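Long-range contacts in succinate-semialdehyde dehydrogenase (Synechococcus, PDB 3VZ3), which probably catalyses the NADP-dependent oxidation of succinic semialdehyde to succinate: residues V130-F135 against T206-E211; L229-G234 against G437-L442; F388-S393 against L426-T431. The protein carries 1 engineered substitution. All coordinates share one frame; numbering follows the deposited sequence.

Contact 1. Residues V130-F135 against T206-E211; sequences VMPWNF and TLTGSE. With NAP (NADP nicotinamide-adenine-dinucleotide phosphate), chain D; SSN (4-oxobutanoic acid), chain C.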
# COMPACT_ATOMS: atom_id res chain seq x y z
N VAL A 130 14.33 -0.77 5.74
CA VAL A 130 15.59 -0.30 5.17
C VAL A 130 15.64 1.19 5.46
O VAL A 130 14.71 1.91 5.11
CB VAL A 130 15.65 -0.56 3.64
CG1 VAL A 130 16.92 0.06 3.02
CG2 VAL A 130 15.58 -2.06 3.35
N MET A 131 16.69 1.64 6.14
CA MET A 131 16.69 3.00 6.70
C MET A 131 17.94 3.78 6.29
O MET A 131 18.96 3.19 5.94
CB MET A 131 16.54 2.95 8.23
CG MET A 131 15.17 2.44 8.72
SD MET A 131 13.87 3.64 8.39
CE MET A 131 12.45 2.56 8.06
N PRO A 132 17.83 5.13 6.27
CA PRO A 132 18.90 6.02 5.82
C PRO A 132 19.72 6.61 6.98
O PRO A 132 19.30 6.56 8.15
CB PRO A 132 18.10 7.14 5.14
CG PRO A 132 16.93 7.32 6.09
CD PRO A 132 16.61 5.89 6.61
N TRP A 133 20.87 7.18 6.64
CA TRP A 133 21.81 7.70 7.64
C TRP A 133 21.43 9.06 8.25
O TRP A 133 22.02 9.44 9.26
CB TRP A 133 23.25 7.75 7.08
CG TRP A 133 23.30 8.45 5.77
CD1 TRP A 133 23.31 7.87 4.53
CD2 TRP A 133 23.24 9.88 5.54
NE1 TRP A 133 23.29 8.84 3.55
CE2 TRP A 133 23.23 10.07 4.15
CE3 TRP A 133 23.20 11.00 6.39
CZ2 TRP A 133 23.20 11.36 3.57
CZ3 TRP A 133 23.15 12.28 5.81
CH2 TRP A 133 23.15 12.44 4.42
N ASN A 134 20.48 9.78 7.65
CA ASN A 134 20.29 11.20 8.00
C ASN A 134 19.60 11.47 9.34
O ASN A 134 19.93 12.45 10.02
CB ASN A 134 19.67 12.01 6.85
CG ASN A 134 18.21 11.69 6.61
OD1 ASN A 134 17.77 10.55 6.77
ND2 ASN A 134 17.45 12.70 6.19
N PHE A 135 18.68 10.58 9.71
CA PHE A 135 18.06 10.57 11.04
C PHE A 135 18.14 9.13 11.53
O PHE A 135 17.14 8.41 11.51
CB PHE A 135 16.61 11.09 11.00
CG PHE A 135 16.52 12.56 10.74
CD1 PHE A 135 16.46 13.04 9.44
CD2 PHE A 135 16.52 13.46 11.80
CE1 PHE A 135 16.40 14.42 9.20
CE2 PHE A 135 16.46 14.83 11.58
CZ PHE A 135 16.40 15.31 10.28
N THR A 206 9.43 -1.78 4.45
CA THR A 206 9.36 -0.32 4.43
C THR A 206 10.74 0.23 4.12
O THR A 206 11.73 -0.35 4.55
CB THR A 206 8.78 0.22 5.77
OG1 THR A 206 8.47 1.61 5.65
CG2 THR A 206 9.71 -0.01 6.99
N LEU A 207 10.80 1.32 3.36
CA LEU A 207 12.09 1.95 3.10
C LEU A 207 11.96 3.46 3.20
O LEU A 207 11.05 4.06 2.62
CB LEU A 207 12.66 1.55 1.73
CG LEU A 207 14.06 2.08 1.32
CD1 LEU A 207 14.81 1.08 0.47
CD2 LEU A 207 14.00 3.45 0.61
N THR A 208 12.90 4.06 3.93
CA THR A 208 13.09 5.50 3.93
C THR A 208 14.47 5.77 3.33
O THR A 208 15.45 5.15 3.73
CB THR A 208 13.00 6.07 5.34
OG1 THR A 208 11.70 5.79 5.87
CG2 THR A 208 13.17 7.57 5.30
N GLY A 209 14.52 6.65 2.34
CA GLY A 209 15.76 6.84 1.59
C GLY A 209 15.51 7.52 0.26
O GLY A 209 14.61 8.34 0.14
N SER A 210 16.30 7.17 -0.74
CA SER A 210 16.20 7.82 -2.03
C SER A 210 15.51 6.92 -3.04
O SER A 210 15.29 5.72 -2.78
CB SER A 210 17.58 8.25 -2.49
OG SER A 210 18.02 9.36 -1.69
N GLU A 211 15.17 7.50 -4.19
CA GLU A 211 14.38 6.79 -5.20
C GLU A 211 15.00 5.47 -5.70
O GLU A 211 14.29 4.47 -5.80
CB GLU A 211 14.00 7.71 -6.36
CG GLU A 211 13.15 6.99 -7.41
CD GLU A 211 12.54 7.91 -8.44
OE1 GLU A 211 12.49 9.15 -8.22
OE2 GLU A 211 12.11 7.38 -9.49
PA NAP D . 19.88 5.82 0.09
O1A NAP D . 21.14 5.71 -0.69
O2A NAP D . 18.65 5.51 -0.68
O5B NAP D . 20.02 4.86 1.38
C5B NAP D . 18.91 4.55 2.20
C4B NAP D . 19.00 3.06 2.56
O4B NAP D . 18.80 2.27 1.39
C3B NAP D . 20.37 2.66 3.10
O3B NAP D . 20.14 1.67 4.08
C2B NAP D . 21.08 2.07 1.88
O2B NAP D . 22.05 1.11 2.21
C1B NAP D . 19.91 1.41 1.18
N9A NAP D . 20.04 1.18 -0.27
C8A NAP D . 20.69 1.93 -1.23
N7A NAP D . 20.49 1.32 -2.44
C5A NAP D . 19.72 0.22 -2.25
C6A NAP D . 19.22 -0.76 -3.11
N6A NAP D . 19.47 -0.70 -4.42
N1A NAP D . 18.44 -1.78 -2.60
C2A NAP D . 18.16 -1.85 -1.24
N3A NAP D . 18.67 -0.89 -0.39
C4A NAP D . 19.43 0.13 -0.89
O3 NAP D . 19.67 7.28 0.73
PN NAP D . 20.66 8.53 0.92
O1N NAP D . 22.02 8.03 1.25
O2N NAP D . 20.50 9.43 -0.26
O5D NAP D . 19.94 9.17 2.21
C5D NAP D . 19.21 10.38 2.09
C4D NAP D . 17.86 10.19 1.42
O4D NAP D . 16.90 9.81 2.38
C3D NAP D . 17.31 11.49 0.82
O3D NAP D . 17.59 11.60 -0.56
C2D NAP D . 15.83 11.39 1.01
O2D NAP D . 15.33 10.95 -0.23
C1D NAP D . 15.61 10.24 1.99
N1N NAP D . 14.78 10.51 3.18
C2N NAP D . 13.40 10.50 3.12
C3N NAP D . 12.65 10.75 4.28
C7N NAP D . 11.15 10.68 4.34
O7N NAP D . 10.54 10.47 5.61
N7N NAP D . 10.41 10.83 3.24
C4N NAP D . 13.32 10.96 5.48
C5N NAP D . 14.71 10.94 5.53
C6N NAP D . 15.43 10.70 4.37
P2B NAP D . 23.64 1.39 2.04
O1X NAP D . 24.34 0.10 2.40
O2X NAP D . 24.04 2.52 2.96
O3X NAP D . 23.88 1.80 0.59
C1 SSN C . 11.43 13.94 9.52
O1 SSN C . 11.98 14.87 10.18
C2 SSN C . 11.80 13.71 8.07
O2 SSN C . 10.59 13.17 10.00
C3 SSN C . 13.27 13.35 8.04
C4 SSN C . 13.96 14.26 7.05
O4 SSN C . 14.69 13.78 6.19
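Val130 and Leu207 form a parallel beta bridge that joins strand 116-130 to strand 202-208. Val130 N donates to Thr206 O at 2.9 Å and Val130 O accepts from Thr208 N at 3.0 Å, both bonds fairly straight, and a CA-H...O contact from Leu207 CA adds a second donor at that carbonyl (3.3 Å). The apolar contacts divide between the two faces of the sheet. Val130 and Leu207 share the face covered by helix 211-223; with CG1 anti to the backbone N (chi1 174°), Val130 presses this methyl tightly on Leu207 CD1 at 3.5 Å. Met131 sets out away from residues 206-211, and bends at chi2 and chi3 bring its end back, SD passing Thr208 and CE coming to 3.9 Å from Thr206 CG2. The Pro132 ring lies against Thr208, whose CG2 in turn touches the nicotinamide ring.

Polar bonds to the ligands begin where the strands stop. Ser210 N donates to NAP O2A at 2.9 Å, and Ser210 OG donates to NAP O2N. Trp133 NE1 donates a bent hydrogen bond to NAP O1N (2.7 Å), near the plane of the indole. Any CB on Gly209 would run into NAP C5B. Asn134 ND2 reaches SSN O4 at 3.0 Å, consistent with the oxyanion hole of other aldehyde dehydrogenases. Parallel strands that end in cofactor-binding loops mark the Rossmann-type domain of this family.

Contact 2. Residues L229-G234 against G437-L442; sequences LLELGG and GRELGL. With NAP (NADP nicotinamide-adenine-dinucleotide phosphate), chain D.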
# COMPACT_ATOMS: atom_id res chain seq x y z
N LEU A 229 5.84 0.42 1.99
CA LEU A 229 5.65 1.83 2.28
C LEU A 229 6.98 2.48 1.93
O LEU A 229 8.03 1.97 2.30
CB LEU A 229 5.33 2.07 3.76
CG LEU A 229 5.06 3.52 4.21
CD1 LEU A 229 4.12 3.54 5.41
CD2 LEU A 229 6.36 4.24 4.57
N LEU A 230 6.91 3.60 1.23
CA LEU A 230 8.14 4.28 0.82
C LEU A 230 8.09 5.74 1.24
O LEU A 230 7.14 6.45 0.90
CB LEU A 230 8.31 4.22 -0.69
CG LEU A 230 8.48 2.86 -1.36
CD1 LEU A 230 8.59 3.04 -2.84
CD2 LEU A 230 9.72 2.15 -0.81
N GLU A 231 9.15 6.17 1.91
CA GLU A 231 9.31 7.57 2.30
C GLU A 231 10.60 8.04 1.63
O GLU A 231 11.69 7.69 2.08
CB GLU A 231 9.43 7.68 3.82
CG GLU A 231 8.19 7.22 4.64
CD GLU A 231 7.16 8.31 4.93
OE1 GLU A 231 7.39 9.51 4.62
OE2 GLU A 231 6.10 7.95 5.50
N LEU A 232 10.48 8.80 0.54
CA LEU A 232 11.66 9.14 -0.23
C LEU A 232 12.03 10.63 -0.16
O LEU A 232 11.69 11.32 0.82
CB LEU A 232 11.55 8.63 -1.68
CG LEU A 232 11.06 7.17 -1.82
CD1 LEU A 232 10.90 6.79 -3.29
CD2 LEU A 232 12.00 6.20 -1.09
N GLY A 233 12.70 11.12 -1.19
CA GLY A 233 13.21 12.49 -1.17
C GLY A 233 12.17 13.56 -1.46
O GLY A 233 11.04 13.26 -1.83
N GLY A 234 12.58 14.81 -1.28
CA GLY A 234 11.71 15.93 -1.58
C GLY A 234 12.52 17.09 -2.12
O GLY A 234 13.74 17.14 -1.94
N GLY A 437 2.05 5.66 1.16
CA GLY A 437 1.85 5.18 2.51
C GLY A 437 2.15 6.25 3.54
O GLY A 437 2.76 7.29 3.23
N ARG A 438 1.71 6.00 4.77
CA ARG A 438 1.84 7.00 5.84
C ARG A 438 2.38 6.35 7.10
O ARG A 438 1.90 5.28 7.53
CB ARG A 438 0.49 7.69 6.14
CG ARG A 438 -0.09 8.49 4.95
CD ARG A 438 0.70 9.78 4.72
NE ARG A 438 0.21 10.58 3.59
CZ ARG A 438 0.68 10.52 2.34
NH1 ARG A 438 1.63 9.64 2.01
NH2 ARG A 438 0.18 11.35 1.41
N GLU A 439 3.41 6.98 7.66
CA GLU A 439 3.92 6.64 8.98
C GLU A 439 3.28 7.58 9.98
O GLU A 439 2.68 8.59 9.60
CB GLU A 439 5.45 6.77 8.99
CG GLU A 439 6.13 5.73 8.09
CD GLU A 439 7.62 5.59 8.29
OE1 GLU A 439 8.30 6.64 8.33
OE2 GLU A 439 8.12 4.44 8.41
N LEU A 440 3.36 7.22 11.26
CA LEU A 440 2.85 8.04 12.38
C LEU A 440 1.31 8.12 12.44
O LEU A 440 0.59 7.59 11.57
CB LEU A 440 3.51 9.43 12.42
CG LEU A 440 5.05 9.41 12.40
CD1 LEU A 440 5.64 10.81 12.40
CD2 LEU A 440 5.56 8.63 13.62
N GLY A 441 0.81 8.72 13.52
CA GLY A 441 -0.63 8.74 13.81
C GLY A 441 -1.24 7.34 13.81
O GLY A 441 -0.56 6.34 14.06
N LEU A 442 -2.55 7.28 13.56
CA LEU A 442 -3.23 5.99 13.44
C LEU A 442 -2.68 5.23 12.24
O LEU A 442 -2.43 4.02 12.31
CB LEU A 442 -4.74 6.20 13.28
CG LEU A 442 -5.57 4.95 12.95
CD1 LEU A 442 -5.47 3.95 14.11
CD2 LEU A 442 -7.02 5.30 12.67
PA NAP D . 19.88 5.82 0.09
O1A NAP D . 21.14 5.71 -0.69
O2A NAP D . 18.65 5.51 -0.68
O5B NAP D . 20.02 4.86 1.38
C5B NAP D . 18.91 4.55 2.20
C4B NAP D . 19.00 3.06 2.56
O4B NAP D . 18.80 2.27 1.39
C3B NAP D . 20.37 2.66 3.10
O3B NAP D . 20.14 1.67 4.08
C2B NAP D . 21.08 2.07 1.88
O2B NAP D . 22.05 1.11 2.21
C1B NAP D . 19.91 1.41 1.18
N9A NAP D . 20.04 1.18 -0.27
C8A NAP D . 20.69 1.93 -1.23
N7A NAP D . 20.49 1.32 -2.44
C5A NAP D . 19.72 0.22 -2.25
C6A NAP D . 19.22 -0.76 -3.11
N6A NAP D . 19.47 -0.70 -4.42
N1A NAP D . 18.44 -1.78 -2.60
C2A NAP D . 18.16 -1.85 -1.24
N3A NAP D . 18.67 -0.89 -0.39
C4A NAP D . 19.43 0.13 -0.89
O3 NAP D . 19.67 7.28 0.73
PN NAP D . 20.66 8.53 0.92
O1N NAP D . 22.02 8.03 1.25
O2N NAP D . 20.50 9.43 -0.26
O5D NAP D . 19.94 9.17 2.21
C5D NAP D . 19.21 10.38 2.09
C4D NAP D . 17.86 10.19 1.42
O4D NAP D . 16.90 9.81 2.38
C3D NAP D . 17.31 11.49 0.82
O3D NAP D . 17.59 11.60 -0.56
C2D NAP D . 15.83 11.39 1.01
O2D NAP D . 15.33 10.95 -0.23
C1D NAP D . 15.61 10.24 1.99
N1N NAP D . 14.78 10.51 3.18
C2N NAP D . 13.40 10.50 3.12
C3N NAP D . 12.65 10.75 4.28
C7N NAP D . 11.15 10.68 4.34
O7N NAP D . 10.54 10.47 5.61
N7N NAP D . 10.41 10.83 3.24
C4N NAP D . 13.32 10.96 5.48
C5N NAP D . 14.71 10.94 5.53
C6N NAP D . 15.43 10.70 4.37
P2B NAP D . 23.64 1.39 2.04
O1X NAP D . 24.34 0.10 2.40
O2X NAP D . 24.04 2.52 2.96
O3X NAP D . 23.88 1.80 0.59
O HOH W 1 5.35 8.06 2.27
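Gly437 O is gripped by its own neighbour and by a water that leads to the other segment: Arg438 NH1 donates to it at 2.9 Å from above the carbonyl plane, and the water also reaches Leu230 O (2.8 Å), although it has more acceptors near it than protons. Beside this polar link, Leu229 spreads its two methyls over residues 437-439. CG stands anti to the backbone N (chi1 -178°), which places CD1 3.5 Å from Arg438 N and CD2 against Glu439 CG; a CB on Gly437 would strike Leu229 CG.

The two glutamates cross with carboxylate planes 33° apart, Glu231 OE2 coming to 3.4 Å from Glu439 CG; Glu439 OE1 has its salt-bridge partner in Arg142. On its other flank Glu231 lines the cofactor, CB lying 3.3 Å from NAP N7N and OE1 3.4 Å from NAP O7N, while Leu232 O accepts an almost straight bond from N7N (2.8 Å). An alanine in place of Glu231 would keep the CB contact but is likely to leave Glu439 CG without the carboxylate packed against it and O7N without its neighbour OE1. Glu231 to Gly234 spell the E-L-G-G signature of aldehyde dehydrogenases, which borders the nicotinamide end of the catalytic tunnel.

Contact 3. Residues F388-S393 against L426-T431; sequences FGLGAS and LPFGGT. With NAP (NADP nicotinamide-adenine-dinucleotide phosphate), chain D.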
# COMPACT_ATOMS: atom_id res chain seq x y z
N PHE A 388 8.95 15.34 -7.22
CA PHE A 388 8.70 14.98 -5.83
C PHE A 388 7.39 15.60 -5.33
O PHE A 388 6.76 16.41 -6.02
CB PHE A 388 9.84 15.48 -4.93
CG PHE A 388 11.22 15.22 -5.48
CD1 PHE A 388 11.80 13.96 -5.39
CD2 PHE A 388 11.93 16.25 -6.09
CE1 PHE A 388 13.08 13.73 -5.90
CE2 PHE A 388 13.20 16.04 -6.59
CZ PHE A 388 13.78 14.79 -6.51
N GLY A 389 7.01 15.24 -4.12
CA GLY A 389 5.85 15.86 -3.48
C GLY A 389 5.76 15.45 -2.02
O GLY A 389 4.79 14.82 -1.61
N LEU A 390 6.76 15.82 -1.23
CA LEU A 390 6.76 15.36 0.14
C LEU A 390 6.09 16.40 1.02
O LEU A 390 4.95 16.22 1.43
CB LEU A 390 8.18 15.02 0.58
CG LEU A 390 8.33 14.42 1.99
CD1 LEU A 390 7.41 13.19 2.21
CD2 LEU A 390 9.77 14.05 2.21
N GLY A 391 6.79 17.51 1.30
CA GLY A 391 6.19 18.58 2.09
C GLY A 391 6.09 19.90 1.34
O GLY A 391 6.61 20.06 0.23
N ALA A 392 5.39 20.84 1.94
CA ALA A 392 5.36 22.20 1.41
C ALA A 392 4.99 23.15 2.52
O ALA A 392 4.17 22.82 3.38
CB ALA A 392 4.38 22.32 0.26
N SER A 393 5.62 24.32 2.50
CA SER A 393 5.37 25.37 3.48
C SER A 393 4.97 26.63 2.74
O SER A 393 5.59 26.98 1.72
CB SER A 393 6.65 25.62 4.27
OG SER A 393 6.45 26.60 5.27
N LEU A 426 0.33 13.00 14.04
CA LEU A 426 -0.25 13.17 12.71
C LEU A 426 0.44 12.25 11.72
O LEU A 426 1.64 12.07 11.81
CB LEU A 426 -0.06 14.62 12.22
CG LEU A 426 -1.02 15.73 12.67
CD1 LEU A 426 -2.41 15.55 12.11
CD2 LEU A 426 -1.08 15.87 14.14
N PRO A 427 -0.31 11.70 10.76
CA PRO A 427 0.37 10.87 9.75
C PRO A 427 1.37 11.69 8.92
O PRO A 427 1.24 12.92 8.84
CB PRO A 427 -0.76 10.36 8.86
CG PRO A 427 -2.04 10.67 9.60
CD PRO A 427 -1.76 11.79 10.54
N PHE A 428 2.33 11.00 8.31
CA PHE A 428 3.40 11.64 7.57
C PHE A 428 3.80 10.77 6.38
O PHE A 428 4.15 9.59 6.55
CB PHE A 428 4.61 11.88 8.49
CG PHE A 428 5.78 12.51 7.80
CD1 PHE A 428 5.86 13.89 7.69
CD2 PHE A 428 6.81 11.73 7.27
CE1 PHE A 428 6.95 14.49 7.04
CE2 PHE A 428 7.89 12.32 6.63
CZ PHE A 428 7.97 13.70 6.52
N GLY A 429 3.79 11.35 5.19
CA GLY A 429 4.28 10.63 4.03
C GLY A 429 4.22 11.46 2.76
O GLY A 429 3.75 12.59 2.79
N GLY A 430 4.66 10.86 1.66
CA GLY A 430 4.82 11.59 0.41
C GLY A 430 3.78 11.24 -0.64
O GLY A 430 2.93 10.36 -0.44
N THR A 431 3.87 11.95 -1.75
CA THR A 431 3.08 11.69 -2.94
C THR A 431 4.01 11.78 -4.12
O THR A 431 5.19 12.14 -3.96
CB THR A 431 1.95 12.73 -3.15
OG1 THR A 431 2.52 14.02 -3.47
CG2 THR A 431 1.06 12.80 -1.95
PA NAP D . 19.88 5.82 0.09
O1A NAP D . 21.14 5.71 -0.69
O2A NAP D . 18.65 5.51 -0.68
O5B NAP D . 20.02 4.86 1.38
C5B NAP D . 18.91 4.55 2.20
C4B NAP D . 19.00 3.06 2.56
O4B NAP D . 18.80 2.27 1.39
C3B NAP D . 20.37 2.66 3.10
O3B NAP D . 20.14 1.67 4.08
C2B NAP D . 21.08 2.07 1.88
O2B NAP D . 22.05 1.11 2.21
C1B NAP D . 19.91 1.41 1.18
N9A NAP D . 20.04 1.18 -0.27
C8A NAP D . 20.69 1.93 -1.23
N7A NAP D . 20.49 1.32 -2.44
C5A NAP D . 19.72 0.22 -2.25
C6A NAP D . 19.22 -0.76 -3.11
N6A NAP D . 19.47 -0.70 -4.42
N1A NAP D . 18.44 -1.78 -2.60
C2A NAP D . 18.16 -1.85 -1.24
N3A NAP D . 18.67 -0.89 -0.39
C4A NAP D . 19.43 0.13 -0.89
O3 NAP D . 19.67 7.28 0.73
PN NAP D . 20.66 8.53 0.92
O1N NAP D . 22.02 8.03 1.25
O2N NAP D . 20.50 9.43 -0.26
O5D NAP D . 19.94 9.17 2.21
C5D NAP D . 19.21 10.38 2.09
C4D NAP D . 17.86 10.19 1.42
O4D NAP D . 16.90 9.81 2.38
C3D NAP D . 17.31 11.49 0.82
O3D NAP D . 17.59 11.60 -0.56
C2D NAP D . 15.83 11.39 1.01
O2D NAP D . 15.33 10.95 -0.23
C1D NAP D . 15.61 10.24 1.99
N1N NAP D . 14.78 10.51 3.18
C2N NAP D . 13.40 10.50 3.12
C3N NAP D . 12.65 10.75 4.28
C7N NAP D . 11.15 10.68 4.34
O7N NAP D . 10.54 10.47 5.61
N7N NAP D . 10.41 10.83 3.24
C4N NAP D . 13.32 10.96 5.48
C5N NAP D . 14.71 10.94 5.53
C6N NAP D . 15.43 10.70 4.37
P2B NAP D . 23.64 1.39 2.04
O1X NAP D . 24.34 0.10 2.40
O2X NAP D . 24.04 2.52 2.96
O3X NAP D . 23.88 1.80 0.59
O HOH W 2 4.98 15.03 4.54
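Leu390 puts one methyl on the opposing backbone and the other on the cofactor. The side chain sets out away from residues 426-431 with CG anti to the backbone N (chi1 -176°), and chi2 of 53° then turns CD1 back onto Gly430 CA at 3.5 Å, while CD2 rests 3.4 Å from the carboxamide nitrogen N7N of NAP. Phe428 meets the same carboxamide from another quarter: the edge of its ring faces NAP O7N in plane, CE2 at 3.4 Å, and Leu390 CD1 lies looser beside it, 4.4 Å from CZ.

The next shell holds the two backbones together. Gly389 O accepts from Thr431 N at 3.0 Å, the donor sitting above the carbonyl plane (43° out of it), and Thr431 OG1 lies equally near the same oxygen, though its proton has another acceptor within reach. A CB on Gly389 would collide with that hydroxyl. A water lies within reach of Gly429 O and, weakly, Leu390 O, with more acceptors around it than protons.

Further out, Asp236 holds Gly391 N at the start of strand 391-395, and Pro427 O bonds to Thr453 of the second subunit. The chemistry is thus divided: the Thr431 N to Gly389 O bond ties the backbones together, whereas the electropositive ring edge probably suits the carbonyl oxygen O7N and the Leu390 methyl offers N7N van der Waals contact.

All three contacts touch NADP. Contacts 1 and 2, with centres 11 Å apart, share a sheet: strand 202-208 pairs with strand 228-231, with Leu207 O 2.9 Å from Glu231 N and Gly209 N 3.0 Å from Glu231 O. Contact 3 is nested inside the chain loop that contact 2 closes; their centres are 8 Å apart, and Phe428 N lies 2.8 Å from Glu439 O. Contacts 1 and 3 do not touch, their centres about 15 Å apart. Contact 1 runs from diphosphate to nicotinamide and bonds the 4-oxobutanoic acid; contacts 2 and 3 border the carboxamide, the side chains of Phe428 and Glu231 about 4 Å and 7 Å from that ligand.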